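Local atomic coordinates of p800 reaction center core protein (Heliobacterium modesticaldum, PDB entry 5V8K), a protein that forms the homodimeric core of a photosynthetic reaction center, holding bacteriochlorophylls within its transmembrane helices and helping to bind a [4Fe-4S] cluster. Residues D343-A346 / L352-H355; M356-I361 / G461-S466; V552-H557 / M568-L573. All blocks are in the same frame, centred on the assembly; numbering follows the deposited sequence.

Interaction 1 of 3, residues D343-A346 / L352-H355; sequences DIHA and LFAH. With GBF (Bacteriochlorophyll g), chain B.
His-345 and Phe-353 lay their rings against each other in a face-to-face stack where the chain, leaving helix 311-344, turns back beside its own end. The centroids are 4.3 Å apart and the planes tilt by 28°. Starting at the root of the imidazole, His-345 CB sits beside Phe-353 CB, and His-345 CG comes within 3.5 Å of that same CB, which makes a CH-pi contact over the imidazole face. Next, ND1 lies near Phe-353 CB and CG, but is hydrogen-bonded to Ile-341 O, one turn back in the helix. CD2 meets Phe-353 CD2, and CE1 lies over the phenyl face. At the tip, His-345 NE2 is 3.5 Å from Phe-353 CD2 and is hydrogen-bonded to His-520 of the second subunit. With both ring nitrogens engaged, the imidazole is fixed in rotation and offers one face to the phenylalanine, while Ile-344 CG2 lies over the other. The phenyl ring passes the contact on to the pigment: Phe-353 CZ is 3.5 Å from methyl CMB of a bacteriochlorophyll g, which Leu-352 CD2 also touches. Farther along the turn a water ties the backbones, donating to Ala-346 O at 2.8 Å and accepting from His-355 N at 3.0 Å.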
loop_
_atom_site.group_PDB
_atom_site.type_symbol
_atom_site.label_atom_id
_atom_site.label_comp_id
_atom_site.label_asym_id
_atom_site.label_seq_id
_atom_site.Cartn_x
_atom_site.Cartn_y
_atom_site.Cartn_z
ATOM N N ASP A 343 4.885 16.540 18.660
ATOM C CA ASP A 343 6.144 15.803 18.803
ATOM C C ASP A 343 7.081 16.052 17.620
ATOM O O ASP A 343 8.293 16.159 17.794
ATOM C CB ASP A 343 5.860 14.299 18.945
ATOM C CG ASP A 343 5.466 13.884 20.347
ATOM O OD1 ASP A 343 6.000 14.473 21.318
ATOM O OD2 ASP A 343 4.596 12.972 20.480
ATOM N N ILE A 344 6.545 16.083 16.404
ATOM C CA ILE A 344 7.369 16.243 15.215
ATOM C C ILE A 344 8.100 17.576 15.251
ATOM O O ILE A 344 9.306 17.640 14.991
ATOM C CB ILE A 344 6.514 16.111 13.947
ATOM C CG1 ILE A 344 6.173 14.627 13.652
ATOM C CG2 ILE A 344 7.228 16.700 12.710
ATOM C CD1 ILE A 344 5.103 14.474 12.543
ATOM N N HIS A 345 7.374 18.665 15.589
ATOM C CA HIS A 345 7.852 20.026 15.417
ATOM C C HIS A 345 8.387 20.626 16.706
ATOM O O HIS A 345 8.591 21.842 16.769
ATOM C CB HIS A 345 6.736 20.919 14.835
ATOM C CG HIS A 345 6.346 20.555 13.440
ATOM N ND1 HIS A 345 5.337 19.661 13.162
ATOM C CD2 HIS A 345 6.840 20.940 12.243
ATOM C CE1 HIS A 345 5.223 19.510 11.852
ATOM N NE2 HIS A 345 6.134 20.264 11.271
ATOM N N ALA A 346 8.639 19.811 17.726
ATOM C CA ALA A 346 8.916 20.342 19.061
ATOM C C ALA A 346 10.158 21.224 19.096
ATOM O O ALA A 346 10.240 22.145 19.921
ATOM C CB ALA A 346 9.057 19.180 20.043
ATOM N N LEU A 352 3.929 27.940 12.447
ATOM C CA LEU A 352 2.580 27.477 12.762
ATOM C C LEU A 352 2.544 26.376 13.812
ATOM O O LEU A 352 1.546 26.246 14.529
ATOM C CB LEU A 352 1.901 26.971 11.488
ATOM C CG LEU A 352 0.405 27.234 11.413
ATOM C CD1 LEU A 352 0.144 28.689 11.201
ATOM C CD2 LEU A 352 -0.244 26.407 10.296
ATOM N N PHE A 353 3.579 25.534 13.884
ATOM C CA PHE A 353 3.554 24.353 14.729
ATOM C C PHE A 353 4.395 24.474 15.988
ATOM O O PHE A 353 4.595 23.475 16.674
ATOM C CB PHE A 353 4.026 23.152 13.932
ATOM C CG PHE A 353 3.269 22.930 12.663
ATOM C CD1 PHE A 353 1.918 22.614 12.691
ATOM C CD2 PHE A 353 3.912 23.014 11.441
ATOM C CE1 PHE A 353 1.233 22.379 11.523
ATOM C CE2 PHE A 353 3.228 22.797 10.275
ATOM C CZ PHE A 353 1.892 22.455 10.311
ATOM N N ALA A 354 4.873 25.651 16.327
ATOM C CA ALA A 354 5.742 25.784 17.482
ATOM C C ALA A 354 4.953 25.878 18.783
ATOM O O ALA A 354 3.851 26.433 18.835
ATOM C CB ALA A 354 6.623 27.019 17.344
ATOM N N HIS A 355 5.526 25.300 19.833
ATOM C CA HIS A 355 4.977 25.397 21.181
ATOM C C HIS A 355 3.518 24.941 21.242
ATOM O O HIS A 355 2.647 25.623 21.768
ATOM C CB HIS A 355 5.163 26.820 21.689
ATOM C CG HIS A 355 6.589 27.269 21.612
ATOM N ND1 HIS A 355 7.000 28.337 20.841
ATOM C CD2 HIS A 355 7.710 26.753 22.169
ATOM C CE1 HIS A 355 8.310 28.472 20.946
ATOM N NE2 HIS A 355 8.764 27.528 21.750
HETATM MG MG GBF B . 3.918 20.845 4.359
HETATM C CHA GBF B . 6.752 21.999 2.549
HETATM C CHB GBF B . 3.810 23.748 5.838
HETATM C CHC GBF B . 0.754 19.905 5.380
HETATM C CHD GBF B . 3.929 18.034 2.157
HETATM N NA GBF B . 5.040 22.488 4.240
HETATM C C1A GBF B . 6.130 22.884 3.547
HETATM C C2A GBF B . 6.726 24.280 3.769
HETATM C C3A GBF B . 6.014 24.533 5.076
HETATM C C4A GBF B . 4.875 23.533 5.048
HETATM C CMA GBF B . 6.918 24.141 6.229
HETATM C CAA GBF B . 6.451 25.263 2.636
HETATM C CBA GBF B . 4.972 25.385 2.287
HETATM C CGA GBF B . 4.585 24.386 1.212
HETATM O O1A GBF B . 5.372 23.996 0.361
HETATM O O2A GBF B . 3.276 23.846 1.159
HETATM N NB GBF B . 2.465 21.777 5.441
HETATM C C1B GBF B . 2.598 22.948 6.058
HETATM C C2B GBF B . 1.444 23.236 6.783
HETATM C C3B GBF B . 0.593 22.155 6.595
HETATM C C4B GBF B . 1.294 21.235 5.804
HETATM C CMB GBF B . 1.165 24.531 7.542
HETATM C CAB GBF B . -0.749 21.926 7.167
HETATM C CBB GBF B . -1.543 22.790 7.726
HETATM N NC GBF B . 2.671 19.276 3.895
HETATM C C1C GBF B . 1.454 19.061 4.395
HETATM C C2C GBF B . 0.578 17.909 4.012
HETATM C C3C GBF B . 1.624 17.479 3.058
HETATM C C4C GBF B . 2.778 18.242 3.032
HETATM C CMC GBF B . 0.492 16.971 5.207
HETATM C CAC GBF B . 1.440 16.315 2.163
HETATM C CBC GBF B . 0.157 15.510 2.166
HETATM N ND GBF B . 4.894 20.178 2.753
HETATM C C1D GBF B . 4.966 19.059 2.040
HETATM C C2D GBF B . 6.156 18.773 1.022
HETATM C C3D GBF B . 6.727 19.992 1.370
HETATM C C4D GBF B . 6.054 20.796 2.333
HETATM C CMD GBF B . 6.499 17.664 0.112
HETATM C CAD GBF B . 7.936 20.738 0.975
HETATM O OBD GBF B . 8.895 20.472 0.170
HETATM C CBD GBF B . 7.887 22.108 1.619
HETATM C CGD GBF B . 9.145 22.333 2.382
HETATM O O1D GBF B . 10.068 22.973 1.928
HETATM O O2D GBF B . 9.265 21.711 3.676
HETATM C CED GBF B . 10.494 21.634 4.371
HETATM C C1 GBF B . 2.899 23.245 -0.111
HETATM C C2 GBF B . 2.384 24.324 -1.080
HETATM C C3 GBF B . 2.860 24.542 -2.331
HETATM C C4 GBF B . 3.986 23.694 -2.846
HETATM C C5 GBF B . 2.228 25.660 -3.148
HETATM C C6 GBF B . 3.208 26.324 -4.113
HETATM C C7 GBF B . 2.505 27.271 -5.057
HETATM C C8 GBF B . 3.176 27.692 -6.161
HETATM C C9 GBF B . 4.596 27.231 -6.378
HETATM C C10 GBF B . 2.596 28.648 -7.199
HETATM C C11 GBF B . 1.089 28.798 -7.083
HETATM C C12 GBF B . 0.481 29.329 -8.370
HETATM C C13 GBF B . 0.116 30.608 -8.550
HETATM C C14 GBF B . 0.316 31.613 -7.465
HETATM C C15 GBF B . -0.504 31.037 -9.861
HETATM O O HOH W 1 8.217 24.091 19.553
#

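Interaction 2 of 3, residues M356-I361 / G461-S466; sequences MTYINI and GCWMGS. With GBF (Bacteriochlorophyll g), chain X.
Tyr-358 meets the indole of Trp-463 at its edge, its hydroxyl end beside the pyrrole nitrogen and CE2 4.3 Å from Trp-463 CZ2. The central bond runs from Trp-463 NE1 to Tyr-358 OH, 3.1 Å long and nearly straight at 163°, with the oxygen only 10° out of the indole plane. Trp-463 can aim its N-H this way because CG stands opposite the backbone N (chi1 179°), carrying the indole out toward the tyrosine. Gly-465 has no side chain to crowd the indole, and its N lies 3.6 Å above the plane of the Trp-463 ring. Beyond the tryptophan, Ser-466 CB packs 3.2 Å from Tyr-358 OH. A phenylalanine here has no N-H to offer, and would probably leave the buried Tyr-358 oxygen short of a donor and open a gap where the larger indole packs.

Two loops are joined here: one follows helix 311-344, the other follows helix 449-459, which is closed by a Schellman motif with Gly-461 as its C-prime residue. The first loop also lines a pigment site. Thr-357 N donates to O1D of a bacteriochlorophyll g at 2.9 Å, and Ile-359 CD1 rests 3.7 Å from its C1B. Asp-343 completes the polar cluster, hydrogen-bonded to both Tyr-358 and Ser-466. The tyrosine oxygen is therefore gripped from two directions, by an indole N-H and by a carboxylate to which it probably gives its own proton, a pairing that would satisfy the buried hydroxyl both as acceptor and as donor.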
loop_
_atom_site.group_PDB
_atom_site.type_symbol
_atom_site.label_atom_id
_atom_site.label_comp_id
_atom_site.label_asym_id
_atom_site.label_seq_id
_atom_site.Cartn_x
_atom_site.Cartn_y
_atom_site.Cartn_z
ATOM N N MET A 356 3.249 23.764 20.681
ATOM C CA MET A 356 1.942 23.169 20.857
ATOM C C MET A 356 1.845 22.506 22.230
ATOM O O MET A 356 2.839 22.068 22.811
ATOM C CB MET A 356 1.696 22.189 19.742
ATOM C CG MET A 356 1.673 22.857 18.363
ATOM S SD MET A 356 1.576 21.604 17.086
ATOM C CE MET A 356 0.050 20.785 17.538
ATOM N N THR A 357 0.645 22.511 22.788
ATOM C CA THR A 357 0.375 21.764 24.008
ATOM C C THR A 357 0.092 20.307 23.675
ATOM O O THR A 357 -0.551 20.001 22.669
ATOM C CB THR A 357 -0.815 22.387 24.747
ATOM O OG1 THR A 357 -0.437 23.694 25.193
ATOM C CG2 THR A 357 -1.178 21.574 25.959
ATOM N N TYR A 358 0.595 19.412 24.526
ATOM C CA TYR A 358 0.280 17.991 24.441
ATOM C C TYR A 358 -1.097 17.733 25.032
ATOM O O TYR A 358 -1.421 18.258 26.103
ATOM C CB TYR A 358 1.298 17.151 25.204
ATOM C CG TYR A 358 1.667 15.849 24.508
ATOM C CD1 TYR A 358 2.521 15.856 23.424
ATOM C CD2 TYR A 358 1.179 14.623 24.943
ATOM C CE1 TYR A 358 2.895 14.689 22.793
ATOM C CE2 TYR A 358 1.554 13.438 24.314
ATOM C CZ TYR A 358 2.405 13.486 23.242
ATOM O OH TYR A 358 2.780 12.338 22.606
ATOM N N ILE A 359 -1.920 16.971 24.323
ATOM C CA ILE A 359 -3.220 16.589 24.856
ATOM C C ILE A 359 -3.013 15.389 25.767
ATOM O O ILE A 359 -2.516 14.341 25.340
ATOM C CB ILE A 359 -4.226 16.280 23.739
ATOM C CG1 ILE A 359 -4.473 17.540 22.913
ATOM C CG2 ILE A 359 -5.522 15.783 24.351
ATOM C CD1 ILE A 359 -5.251 17.296 21.679
ATOM N N ASN A 360 -3.415 15.533 27.017
ATOM C CA ASN A 360 -3.135 14.570 28.070
ATOM C C ASN A 360 -4.418 14.286 28.824
ATOM O O ASN A 360 -4.865 15.112 29.614
ATOM C CB ASN A 360 -2.078 15.097 29.035
ATOM C CG ASN A 360 -1.690 14.075 30.056
ATOM O OD1 ASN A 360 -1.911 12.888 29.859
ATOM N ND2 ASN A 360 -1.097 14.520 31.151
ATOM N N ILE A 361 -4.972 13.113 28.595
ATOM C CA ILE A 361 -6.215 12.646 29.192
ATOM C C ILE A 361 -5.967 11.249 29.750
ATOM O O ILE A 361 -5.373 10.414 29.067
ATOM C CB ILE A 361 -7.345 12.576 28.138
ATOM C CG1 ILE A 361 -7.537 13.926 27.436
ATOM C CG2 ILE A 361 -8.622 12.133 28.799
ATOM C CD1 ILE A 361 -8.567 13.879 26.306
ATOM N N GLY A 461 3.862 -2.416 23.663
ATOM C CA GLY A 461 4.518 -1.332 24.381
ATOM C C GLY A 461 4.785 -0.053 23.599
ATOM O O GLY A 461 5.584 0.767 24.058
ATOM N N CYS A 462 4.177 0.139 22.427
ATOM C CA CYS A 462 4.178 1.456 21.788
ATOM C C CYS A 462 3.538 2.522 22.675
ATOM O O CYS A 462 2.559 2.270 23.386
ATOM C CB CYS A 462 3.422 1.455 20.468
ATOM S SG CYS A 462 4.252 0.637 19.181
ATOM N N TRP A 463 4.090 3.729 22.598
ATOM C CA TRP A 463 3.396 4.913 23.089
ATOM C C TRP A 463 2.224 5.218 22.156
ATOM O O TRP A 463 2.410 5.436 20.952
ATOM C CB TRP A 463 4.363 6.094 23.165
ATOM C CG TRP A 463 3.750 7.388 23.647
ATOM C CD1 TRP A 463 3.498 8.514 22.906
ATOM C CD2 TRP A 463 3.318 7.680 24.969
ATOM N NE1 TRP A 463 2.970 9.493 23.702
ATOM C CE2 TRP A 463 2.845 9.007 24.974
ATOM C CE3 TRP A 463 3.307 6.953 26.161
ATOM C CZ2 TRP A 463 2.351 9.605 26.101
ATOM C CZ3 TRP A 463 2.833 7.547 27.274
ATOM C CH2 TRP A 463 2.354 8.868 27.249
ATOM N N MET A 464 1.008 5.166 22.679
ATOM C CA MET A 464 -0.155 5.343 21.831
ATOM C C MET A 464 -0.764 6.743 21.974
ATOM O O MET A 464 -1.846 7.008 21.443
ATOM C CB MET A 464 -1.153 4.222 22.127
ATOM C CG MET A 464 -0.598 2.790 21.810
ATOM S SD MET A 464 -0.163 2.538 20.064
ATOM C CE MET A 464 -1.785 2.344 19.367
ATOM N N GLY A 465 -0.065 7.653 22.646
ATOM C CA GLY A 465 -0.469 9.043 22.654
ATOM C C GLY A 465 -0.128 9.816 21.400
ATOM O O GLY A 465 -0.636 10.928 21.221
ATOM N N SER A 466 0.644 9.213 20.500
ATOM C CA SER A 466 1.282 9.902 19.392
ATOM C C SER A 466 1.685 8.832 18.388
ATOM O O SER A 466 1.890 7.680 18.760
ATOM C CB SER A 466 2.493 10.724 19.884
ATOM O OG SER A 466 3.195 11.317 18.800
HETATM MG MG GBF X . -4.924 20.856 17.849
HETATM C CHA GBF X . -3.589 23.746 19.296
HETATM C CHB GBF X . -6.850 20.495 20.510
HETATM C CHC GBF X . -6.546 18.480 15.986
HETATM C CHD GBF X . -3.029 21.730 14.906
HETATM N NA GBF X . -5.232 21.947 19.495
HETATM C C1A GBF X . -4.650 23.017 20.025
HETATM C C2A GBF X . -5.034 23.522 21.396
HETATM C C3A GBF X . -5.833 22.309 21.839
HETATM C C4A GBF X . -5.982 21.544 20.535
HETATM C CMA GBF X . -5.084 21.500 22.913
HETATM C CAA GBF X . -5.868 24.835 21.516
HETATM C CBA GBF X . -6.995 24.872 20.503
HETATM C CGA GBF X . -7.818 26.142 20.635
HETATM O O1A GBF X . -7.520 27.019 21.440
HETATM O O2A GBF X . -8.937 26.356 19.719
HETATM N NB GBF X . -6.469 19.603 18.243
HETATM C C1B GBF X . -7.154 19.562 19.390
HETATM C C2B GBF X . -8.090 18.519 19.299
HETATM C C3B GBF X . -8.001 17.981 18.025
HETATM C C4B GBF X . -6.995 18.720 17.377
HETATM C CMB GBF X . -9.007 18.076 20.402
HETATM C CAB GBF X . -8.788 16.850 17.468
HETATM C CBB GBF X . -9.621 16.015 18.084
HETATM N NC GBF X . -4.775 20.251 15.903
HETATM C C1C GBF X . -5.500 19.296 15.322
HETATM C C2C GBF X . -5.343 18.858 13.918
HETATM C C3C GBF X . -4.326 19.909 13.756
HETATM C C4C GBF X . -3.999 20.634 14.878
HETATM C CMC GBF X . -4.724 17.442 13.938
HETATM C CAC GBF X . -3.594 20.168 12.488
HETATM C CBC GBF X . -3.908 19.373 11.246
HETATM N ND GBF X . -3.746 22.317 17.131
HETATM C C1D GBF X . -2.934 22.574 16.116
HETATM C C2D GBF X . -1.830 23.748 16.186
HETATM C C3D GBF X . -2.268 24.058 17.459
HETATM C C4D GBF X . -3.328 23.299 18.013
HETATM C CMD GBF X . -0.769 24.325 15.295
HETATM C CAD GBF X . -2.008 25.207 18.365
HETATM O OBD GBF X . -1.002 25.979 18.490
HETATM C CBD GBF X . -2.827 24.994 19.585
HETATM C CGD GBF X . -2.011 24.837 20.827
HETATM O O1D GBF X . -1.394 23.820 21.119
HETATM O O2D GBF X . -1.972 25.916 21.760
HETATM C CED GBF X . -0.947 25.887 22.745
#

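Interaction 3 of 3, residues V552-H557 / M568-L573; sequences VLKWAH and MYNRAL. With GBF (Bacteriochlorophyll g), chain C.
Leu-553 covers the phenol ring of Tyr-569 where the chain, after helix 543-560, doubles back through short helix 563-566 and lays its next loop along the first helix. That first helix carries the axial histidine of a bacteriochlorophyll g. Leu-553 CD1 stands 3.8 Å from the centroid of the Tyr-569 ring and only 4° off its normal, a textbook CH-pi contact. The leucine's other methyl, CD2, heads for the pigment and lies 3.4 Å from its OBD. Tyr-569 turns its ring toward the helix with CG opposite the carbonyl carbon (chi1 -67°). Met-568 CG lies over the far face of that ring toward its rim, and an edge points at carbon CHD of the macrocycle, so leucine, methionine and pigment together sandwich and border the phenol.

Lys-554 is stretched out through its first three torsions and bends only at the last. Its CB packs 3.6 Å from Tyr-569 O, and the ammonium turns to Asn-570 OD1; the modelled separation there is too short for the details of that hydrogen bond to be trusted. One turn beyond Leu-553 comes His-557, the axial ligand itself. Trp-555 makes a cation-pi contact with Lys-315 of the second subunit.

The histidine is held from behind: His-557 ND1 donates to Leu-553 O (2.6 Å, 173°), reaching that oxygen from the face opposite the one used by His-557 N. This locks the imidazole's rotation, and His-557 NE2 binds the magnesium at 2.4 Å.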
loop_
_atom_site.group_PDB
_atom_site.type_symbol
_atom_site.label_atom_id
_atom_site.label_comp_id
_atom_site.label_asym_id
_atom_site.label_seq_id
_atom_site.Cartn_x
_atom_site.Cartn_y
_atom_site.Cartn_z
ATOM N N VAL A 552 -2.119 -12.273 -24.740
ATOM C CA VAL A 552 -0.823 -12.052 -25.369
ATOM C C VAL A 552 0.239 -12.941 -24.726
ATOM O O VAL A 552 1.093 -13.507 -25.413
ATOM C CB VAL A 552 -0.456 -10.558 -25.260
ATOM C CG1 VAL A 552 0.964 -10.283 -25.791
ATOM C CG2 VAL A 552 -1.456 -9.741 -26.017
ATOM N N LEU A 553 0.231 -13.033 -23.395
ATOM C CA LEU A 553 1.199 -13.880 -22.709
ATOM C C LEU A 553 1.000 -15.366 -23.079
ATOM O O LEU A 553 1.965 -16.087 -23.375
ATOM C CB LEU A 553 1.084 -13.664 -21.200
ATOM C CG LEU A 553 1.616 -12.302 -20.715
ATOM C CD1 LEU A 553 1.065 -11.955 -19.386
ATOM C CD2 LEU A 553 3.093 -12.335 -20.632
ATOM N N LYS A 554 -0.248 -15.839 -23.073
ATOM C CA LYS A 554 -0.522 -17.226 -23.478
ATOM C C LYS A 554 -0.071 -17.464 -24.905
ATOM O O LYS A 554 0.639 -18.436 -25.187
ATOM C CB LYS A 554 -2.006 -17.551 -23.321
ATOM C CG LYS A 554 -2.412 -19.026 -23.734
ATOM C CD LYS A 554 -3.906 -19.246 -23.520
ATOM C CE LYS A 554 -4.417 -20.580 -24.142
ATOM N NZ LYS A 554 -3.721 -21.719 -23.477
ATOM N N TRP A 555 -0.465 -16.581 -25.825
ATOM C CA TRP A 555 -0.035 -16.701 -27.218
ATOM C C TRP A 555 1.484 -16.745 -27.335
ATOM O O TRP A 555 2.032 -17.556 -28.071
ATOM C CB TRP A 555 -0.607 -15.540 -28.050
ATOM C CG TRP A 555 -0.141 -15.507 -29.468
ATOM C CD1 TRP A 555 -0.711 -16.136 -30.535
ATOM C CD2 TRP A 555 1.004 -14.817 -29.972
ATOM N NE1 TRP A 555 0.009 -15.872 -31.678
ATOM C CE2 TRP A 555 1.056 -15.047 -31.361
ATOM C CE3 TRP A 555 1.982 -13.998 -29.382
ATOM C CZ2 TRP A 555 2.065 -14.523 -32.172
ATOM C CZ3 TRP A 555 2.974 -13.466 -30.187
ATOM C CH2 TRP A 555 3.004 -13.733 -31.573
ATOM N N ALA A 556 2.191 -15.933 -26.566
ATOM C CA ALA A 556 3.646 -15.896 -26.716
ATOM C C ALA A 556 4.285 -17.192 -26.244
ATOM O O ALA A 556 5.256 -17.671 -26.837
ATOM C CB ALA A 556 4.219 -14.722 -25.927
ATOM N N HIS A 557 3.799 -17.731 -25.138
ATOM C CA HIS A 557 4.298 -19.016 -24.678
ATOM C C HIS A 557 4.023 -20.115 -25.717
ATOM O O HIS A 557 4.896 -20.938 -26.010
ATOM C CB HIS A 557 3.677 -19.352 -23.330
ATOM C CG HIS A 557 4.204 -18.525 -22.201
ATOM N ND1 HIS A 557 3.798 -17.227 -21.976
ATOM C CD2 HIS A 557 5.090 -18.814 -21.219
ATOM C CE1 HIS A 557 4.421 -16.745 -20.915
ATOM N NE2 HIS A 557 5.208 -17.685 -20.438
ATOM N N MET A 568 -0.846 -20.762 -17.524
ATOM C CA MET A 568 -0.928 -19.849 -16.391
ATOM C C MET A 568 -1.739 -18.608 -16.754
ATOM O O MET A 568 -2.324 -17.960 -15.877
ATOM C CB MET A 568 0.495 -19.458 -15.974
ATOM C CG MET A 568 0.646 -18.462 -14.814
ATOM S SD MET A 568 0.014 -19.067 -13.226
ATOM C CE MET A 568 0.613 -20.733 -13.149
ATOM N N TYR A 569 -1.767 -18.262 -18.046
ATOM C CA TYR A 569 -2.518 -17.130 -18.564
ATOM C C TYR A 569 -3.630 -17.556 -19.510
ATOM O O TYR A 569 -3.998 -16.810 -20.421
ATOM C CB TYR A 569 -1.576 -16.135 -19.244
ATOM C CG TYR A 569 -0.688 -15.518 -18.219
ATOM C CD1 TYR A 569 -1.192 -14.600 -17.339
ATOM C CD2 TYR A 569 0.630 -15.887 -18.087
ATOM C CE1 TYR A 569 -0.406 -14.060 -16.347
ATOM C CE2 TYR A 569 1.434 -15.336 -17.096
ATOM C CZ TYR A 569 0.910 -14.435 -16.238
ATOM O OH TYR A 569 1.688 -13.840 -15.254
ATOM N N ASN A 570 -4.210 -18.742 -19.264
ATOM C CA ASN A 570 -5.423 -19.174 -19.967
ATOM C C ASN A 570 -6.526 -18.145 -19.807
ATOM O O ASN A 570 -7.311 -17.913 -20.727
ATOM C CB ASN A 570 -5.914 -20.512 -19.411
ATOM C CG ASN A 570 -5.718 -21.660 -20.353
ATOM O OD1 ASN A 570 -4.900 -21.646 -21.274
ATOM N ND2 ASN A 570 -6.466 -22.699 -20.094
ATOM N N ARG A 571 -6.596 -17.516 -18.638
ATOM C CA ARG A 571 -7.460 -16.355 -18.419
ATOM C C ARG A 571 -6.979 -15.680 -17.155
ATOM O O ARG A 571 -6.208 -16.255 -16.373
ATOM C CB ARG A 571 -8.938 -16.753 -18.303
ATOM C CG ARG A 571 -9.198 -17.770 -17.203
ATOM C CD ARG A 571 -10.676 -17.913 -16.920
ATOM N NE ARG A 571 -10.942 -18.869 -15.834
ATOM C CZ ARG A 571 -10.909 -18.579 -14.533
ATOM N NH1 ARG A 571 -10.609 -17.340 -14.089
ATOM N NH2 ARG A 571 -11.197 -19.528 -13.657
ATOM N N ALA A 572 -7.410 -14.439 -16.967
ATOM C CA ALA A 572 -7.140 -13.813 -15.686
ATOM C C ALA A 572 -8.085 -14.399 -14.647
ATOM O O ALA A 572 -9.179 -14.883 -14.958
ATOM C CB ALA A 572 -7.296 -12.292 -15.781
ATOM N N LEU A 573 -7.640 -14.393 -13.406
ATOM C CA LEU A 573 -8.553 -14.634 -12.307
ATOM C C LEU A 573 -9.798 -13.762 -12.486
ATOM O O LEU A 573 -9.708 -12.608 -12.914
ATOM C CB LEU A 573 -7.866 -14.312 -10.990
ATOM C CG LEU A 573 -6.614 -15.112 -10.642
ATOM C CD1 LEU A 573 -5.993 -14.395 -9.519
ATOM C CD2 LEU A 573 -6.990 -16.447 -10.229
HETATM MG MG GBF C . 7.117 -17.650 -18.956
HETATM C CHA GBF C . 7.703 -14.542 -20.533
HETATM C CHB GBF C . 9.228 -19.063 -21.013
HETATM C CHC GBF C . 7.041 -20.310 -16.768
HETATM C CHD GBF C . 5.295 -15.765 -16.524
HETATM N NA GBF C . 8.187 -16.982 -20.462
HETATM C C1A GBF C . 8.404 -15.786 -21.031
HETATM C C2A GBF C . 9.479 -15.705 -22.071
HETATM C C3A GBF C . 9.520 -17.192 -22.480
HETATM C C4A GBF C . 8.932 -17.781 -21.238
HETATM C CMA GBF C . 8.662 -17.656 -23.648
HETATM C CAA GBF C . 10.653 -15.211 -21.258
HETATM C CBA GBF C . 12.012 -15.656 -21.661
HETATM C CGA GBF C . 12.937 -15.018 -20.679
HETATM O O1A GBF C . 13.359 -13.907 -20.917
HETATM O O2A GBF C . 13.480 -15.784 -19.569
HETATM N NB GBF C . 8.121 -19.404 -18.866
HETATM C C1B GBF C . 8.830 -19.903 -19.878
HETATM C C2B GBF C . 9.186 -21.222 -19.593
HETATM C C3B GBF C . 8.575 -21.513 -18.392
HETATM C C4B GBF C . 7.852 -20.379 -18.011
HETATM C CMB GBF C . 10.081 -22.130 -20.385
HETATM C CAB GBF C . 8.631 -22.782 -17.653
HETATM C CBB GBF C . 9.187 -23.951 -17.954
HETATM N NC GBF C . 6.339 -17.956 -17.085
HETATM C C1C GBF C . 6.368 -19.065 -16.365
HETATM C C2C GBF C . 5.650 -19.272 -15.085
HETATM C C3C GBF C . 5.225 -17.866 -15.126
HETATM C C4C GBF C . 5.606 -17.162 -16.263
HETATM C CMC GBF C . 4.448 -20.199 -15.310
HETATM C CAC GBF C . 4.383 -17.216 -14.084
HETATM C CBC GBF C . 3.919 -17.894 -12.807
HETATM N ND GBF C . 6.677 -15.732 -18.478
HETATM C C1D GBF C . 5.875 -15.090 -17.677
HETATM C C2D GBF C . 5.507 -13.545 -17.928
HETATM C C3D GBF C . 6.296 -13.529 -19.061
HETATM C C4D GBF C . 6.951 -14.717 -19.392
HETATM C CMD GBF C . 4.685 -12.544 -17.229
HETATM C CAD GBF C . 6.789 -12.458 -19.941
HETATM O OBD GBF C . 6.317 -11.302 -20.264
HETATM C CBD GBF C . 7.640 -13.131 -20.956
HETATM C CGD GBF C . 6.949 -13.160 -22.267
HETATM O O1D GBF C . 5.983 -13.886 -22.454
HETATM O O2D GBF C . 7.352 -12.359 -23.358
HETATM C CED GBF C . 6.289 -12.146 -24.279
HETATM C C1 GBF C . 14.667 -15.335 -18.918
HETATM C C2 GBF C . 15.115 -16.229 -17.784
HETATM C C3 GBF C . 16.000 -17.218 -17.956
HETATM C C4 GBF C . 16.414 -18.058 -16.777
HETATM C C5 GBF C . 16.565 -17.509 -19.330
#

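Overall arrangement
Along the chain the three contacts come strictly in series. Interactions 1 and 2 are neighbours on the same side of the chain's centre, with their own centres about 14 Å apart, and share the loop that follows helix 311-344. Asp-343 of interaction 1, at the end of that helix, bridges directly to interaction 2. Interaction 3, built on helix 543-560 and the loop before helix 575-599, is remote, its centre about 54 Å from that of interaction 1 and 53 Å from that of interaction 2. Interactions 1 and 3 both reach the second subunit, whereas no other protein chain touches 356-361 or 461-466. Each contact thus sits where a loop meets a bacteriochlorophyll g, two of them at the dimer interface.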